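Local atomic coordinates of particle-associated lyase (Acinetobacter bacteriophage AP22, PDB entry 4Y9V), a protein that probably cleaves the capsular polysaccharide of Acinetobacter baumannii as a trimeric tailspike lyase of the bacteriophage, binding capsular saccharide. Residues A[357-362]-A[383-388]. Sequence-based numbering, arbitrary orientation.
Sequences AGDNEY and GGEFKL. With EDO (1,2-ethanediol), chain D.
Asp359 reaches across to the backbone of Glu385. Its chi1 of -67° sets CG beside its own backbone N; OD1 accepts Glu385 N at 2.9 Å, almost straight at hydrogen but from above the carboxylate plane. A water donates to Asp359 OD1 and, in one of two Glu385 conformers, also to Glu385 OE1. Beyond this start, strands 360-362 and 384-388 run parallel, adjacent rungs of the pectin lyase-like beta-helix, joined by Asn360 N to Glu385 O, Lys387 N to Asn360 O and Tyr362 N to Lys387 O. On the inner face, Gly358 CA sits over one face of the Phe386 ring, 3.9 Å from the centroid, while Tyr362 CB touches Leu388 CD2 at 3.9 Å; Phe355 packs edge-to-face on the rings of Phe386 and Tyr362. On the outer face, Glu361, extended with CG anti to N (chi1 -179°), crosses Lys387 obliquely, Glu361 CG against Lys387 CB at 3.8 Å. Glu361 OE1 and Lys387 NZ stay 4.5 Å apart, linked by a water; Thr389 holds Glu361 OE2 and Asn390 of the second subunit takes Lys387 NZ. The contact thus joins a largely apolar, aromatic interior, its buried Asn360 amide satisfied by neighbouring backbone, to a hydrated trimer interface where water and Lys387 would temper Glu361's charge.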
ATOM      1  N   ALA A 357     -12.418 -11.709 -12.680  1.00  4.80           N
ATOM      2  CA  ALA A 357     -13.697 -12.215 -12.230  1.00  4.71           C
ATOM      3  C   ALA A 357     -14.356 -11.355 -11.147  1.00  4.79           C
ATOM      4  O   ALA A 357     -15.588 -11.245 -11.117  1.00  5.36           O
ATOM      5  CB  ALA A 357     -13.526 -13.622 -11.669  1.00  5.38           C
ATOM      6  N   GLY A 358     -13.536 -10.791 -10.254  1.00  4.96           N
ATOM      7  CA  GLY A 358     -14.001 -10.033  -9.104  1.00  5.20           C
ATOM      8  C   GLY A 358     -13.115 -10.275  -7.894  1.00  4.75           C
ATOM      9  O   GLY A 358     -12.224 -11.118  -7.878  1.00  5.25           O
ATOM     10  N   ASP A 359     -13.411  -9.486  -6.841  1.00  4.79           N
ATOM     11  CA  ASP A 359     -12.541  -9.395  -5.681  1.00  4.76           C
ATOM     12  C   ASP A 359     -11.104  -9.123  -6.074  1.00  4.76           C
ATOM     13  O   ASP A 359     -10.153  -9.711  -5.565  1.00  5.35           O
ATOM     14  CB  ASP A 359     -12.702 -10.599  -4.752  1.00  5.65           C
ATOM     15  CG  ASP A 359     -14.079 -10.623  -4.086  1.00  6.77           C
ATOM     16  OD1 ASP A 359     -14.721  -9.559  -3.929  1.00  8.69           O
ATOM     17  OD2 ASP A 359     -14.445 -11.725  -3.664  1.00 10.99           O
ATOM     18  N   ASN A 360     -10.946  -8.162  -7.013  1.00  4.50           N
ATOM     19  CA  ASN A 360      -9.662  -7.769  -7.570  1.00  4.42           C
ATOM     20  C   ASN A 360      -9.452  -6.275  -7.361  1.00  4.30           C
ATOM     21  O   ASN A 360     -10.406  -5.535  -7.114  1.00  4.88           O
ATOM     22  CB  ASN A 360      -9.583  -8.111  -9.056  1.00  4.55           C
ATOM     23  CG  ASN A 360      -9.579  -9.608  -9.314  1.00  4.38           C
ATOM     24  OD1 ASN A 360      -8.991 -10.384  -8.549  1.00  4.55           O
ATOM     25  ND2 ASN A 360     -10.238 -10.026 -10.390  1.00  4.56           N
ATOM     26  N   GLU A 361      -8.199  -5.838  -7.514  1.00  4.42           N
ATOM     27  CA  GLU A 361      -7.860  -4.432  -7.267  1.00  4.39           C
ATOM     28  C   GLU A 361      -6.737  -3.960  -8.168  1.00  4.44           C
ATOM     29  O   GLU A 361      -5.768  -4.685  -8.410  1.00  4.89           O
ATOM     30  CB  GLU A 361      -7.449  -4.260  -5.789  1.00  4.84           C
ATOM     31  CG  GLU A 361      -7.095  -2.838  -5.367  1.00  5.38           C
ATOM     32  CD  GLU A 361      -6.991  -2.653  -3.856  1.00  6.04           C
ATOM     33  OE1 GLU A 361      -6.657  -3.643  -3.164  1.00  8.03           O
ATOM     34  OE2 GLU A 361      -7.206  -1.522  -3.388  1.00  7.41           O
ATOM     35  N   TYR A 362      -6.868  -2.719  -8.628  1.00  4.16           N
ATOM     36  CA  TYR A 362      -5.733  -1.902  -9.076  1.00  4.15           C
ATOM     37  C   TYR A 362      -5.622  -0.750  -8.078  1.00  4.04           C
ATOM     38  O   TYR A 362      -6.614  -0.021  -7.888  1.00  4.44           O
ATOM     39  CB  TYR A 362      -5.883  -1.324 -10.491  1.00  4.67           C
ATOM     40  CG  TYR A 362      -5.796  -2.361 -11.594  1.00  4.39           C
ATOM     41  CD1 TYR A 362      -6.879  -3.156 -11.938  1.00  4.94           C
ATOM     42  CD2 TYR A 362      -4.610  -2.552 -12.277  1.00  4.63           C
ATOM     43  CE1 TYR A 362      -6.783  -4.100 -12.940  1.00  4.83           C
ATOM     44  CE2 TYR A 362      -4.503  -3.495 -13.292  1.00  4.99           C
ATOM     45  CZ  TYR A 362      -5.597  -4.295 -13.615  1.00  4.68           C
ATOM     46  OH  TYR A 362      -5.429  -5.206 -14.610  1.00  5.74           O
ATOM     47  N   GLY A 383     -18.510 -11.638 -10.160  1.00  6.74           N
ATOM     48  CA  GLY A 383     -19.119 -11.055  -8.995  1.00  8.55           C
ATOM     49  C   GLY A 383     -18.055 -10.709  -7.964  1.00  6.51           C
ATOM     50  O   GLY A 383     -16.905 -11.128  -8.079  1.00  7.94           O
ATOM     51  N   GLY A 384     -18.454  -9.971  -6.961  1.00  6.23           N
ATOM     52  CA  GLY A 384     -17.549  -9.468  -5.954  1.00  6.16           C
ATOM     53  C   GLY A 384     -17.148  -8.030  -6.230  1.00  5.54           C
ATOM     54  O   GLY A 384     -17.801  -7.322  -6.995  1.00  6.61           O
ATOM     55  N   GLU A 385     -16.063  -7.607  -5.561  0.53  5.69           N
ATOM     56  CA  GLU A 385     -15.635  -6.219  -5.601  0.53  6.17           C
ATOM     57  C   GLU A 385     -14.563  -5.998  -6.664  0.53  5.60           C
ATOM     58  O   GLU A 385     -13.662  -6.808  -6.863  0.53  6.36           O
ATOM     59  CB  GLU A 385     -15.043  -5.753  -4.263  0.53  8.22           C
ATOM     60  CG  GLU A 385     -16.047  -5.685  -3.153  0.53  9.37           C
ATOM     61  CD  GLU A 385     -15.647  -5.013  -1.855  0.53 12.79           C
ATOM     62  OE1 GLU A 385     -14.467  -5.007  -1.525  0.53 16.08           O
ATOM     63  OE2 GLU A 385     -16.562  -4.429  -1.215  0.53 16.86           O
ATOM     64  N   PHE A 386     -14.670  -4.859  -7.310  1.00  5.37           N
ATOM     65  CA  PHE A 386     -13.686  -4.377  -8.280  1.00  5.43           C
ATOM     66  C   PHE A 386     -13.167  -3.043  -7.714  1.00  5.34           C
ATOM     67  O   PHE A 386     -13.866  -2.029  -7.810  1.00  6.29           O
ATOM     68  CB  PHE A 386     -14.302  -4.230  -9.637  1.00  5.73           C
ATOM     69  CG  PHE A 386     -14.724  -5.545 -10.237  1.00  5.69           C
ATOM     70  CD1 PHE A 386     -15.997  -6.089  -9.997  1.00  6.84           C
ATOM     71  CD2 PHE A 386     -13.870  -6.261 -11.058  1.00  5.97           C
ATOM     72  CE1 PHE A 386     -16.350  -7.277 -10.575  1.00  7.54           C
ATOM     73  CE2 PHE A 386     -14.227  -7.459 -11.643  1.00  6.55           C
ATOM     74  CZ  PHE A 386     -15.475  -7.970 -11.414  1.00  6.55           C
ATOM     75  N   LYS A 387     -12.019  -3.089  -7.069  1.00  4.85           N
ATOM     76  CA  LYS A 387     -11.514  -1.961  -6.287  1.00  4.93           C
ATOM     77  C   LYS A 387     -10.479  -1.178  -7.090  1.00  4.24           C
ATOM     78  O   LYS A 387      -9.505  -1.749  -7.597  1.00  4.82           O
ATOM     79  CB  LYS A 387     -10.859  -2.450  -4.995  1.00  6.39           C
ATOM     80  CG  LYS A 387     -11.787  -3.139  -4.027  1.00  9.52           C
ATOM     81  CD  LYS A 387     -11.123  -3.766  -2.820  1.00 16.03           C
ATOM     82  CE  LYS A 387     -10.621  -2.783  -1.871  1.00 18.23           C
ATOM     83  NZ  LYS A 387     -10.240  -3.149  -0.479  1.00 13.75           N
ATOM     84  N   LEU A 388     -10.686   0.126  -7.186  1.00  4.40           N
ATOM     85  CA  LEU A 388      -9.793   1.036  -7.891  1.00  4.27           C
ATOM     86  C   LEU A 388      -9.382   2.121  -6.891  1.00  4.50           C
ATOM     87  O   LEU A 388     -10.104   3.089  -6.693  1.00  4.94           O
ATOM     88  CB  LEU A 388     -10.491   1.625  -9.095  1.00  4.77           C
ATOM     89  CG  LEU A 388     -10.778   0.637 -10.227  1.00  5.15           C
ATOM     90  CD1 LEU A 388     -11.667   1.258 -11.265  1.00  6.42           C
ATOM     91  CD2 LEU A 388      -9.468   0.141 -10.860  1.00  5.41           C
TER
HETATM   92  C1  EDO D 802     -14.941 -13.635  -8.130  1.00  8.47           C
HETATM   93  O1  EDO D 802     -16.217 -13.836  -8.575  1.00  9.63           O
HETATM   94  C2  EDO D 802     -14.844 -13.477  -6.648  1.00  8.61           C
HETATM   95  O2  EDO D 802     -15.079 -14.715  -6.005  1.00 11.29           O
HETATM   96  O   HOH W   1     -13.849  -8.018  -1.483  0.47 22.27           O
HETATM   97  O   HOH W   2      -7.469  -3.782  -0.555  1.00 10.07           O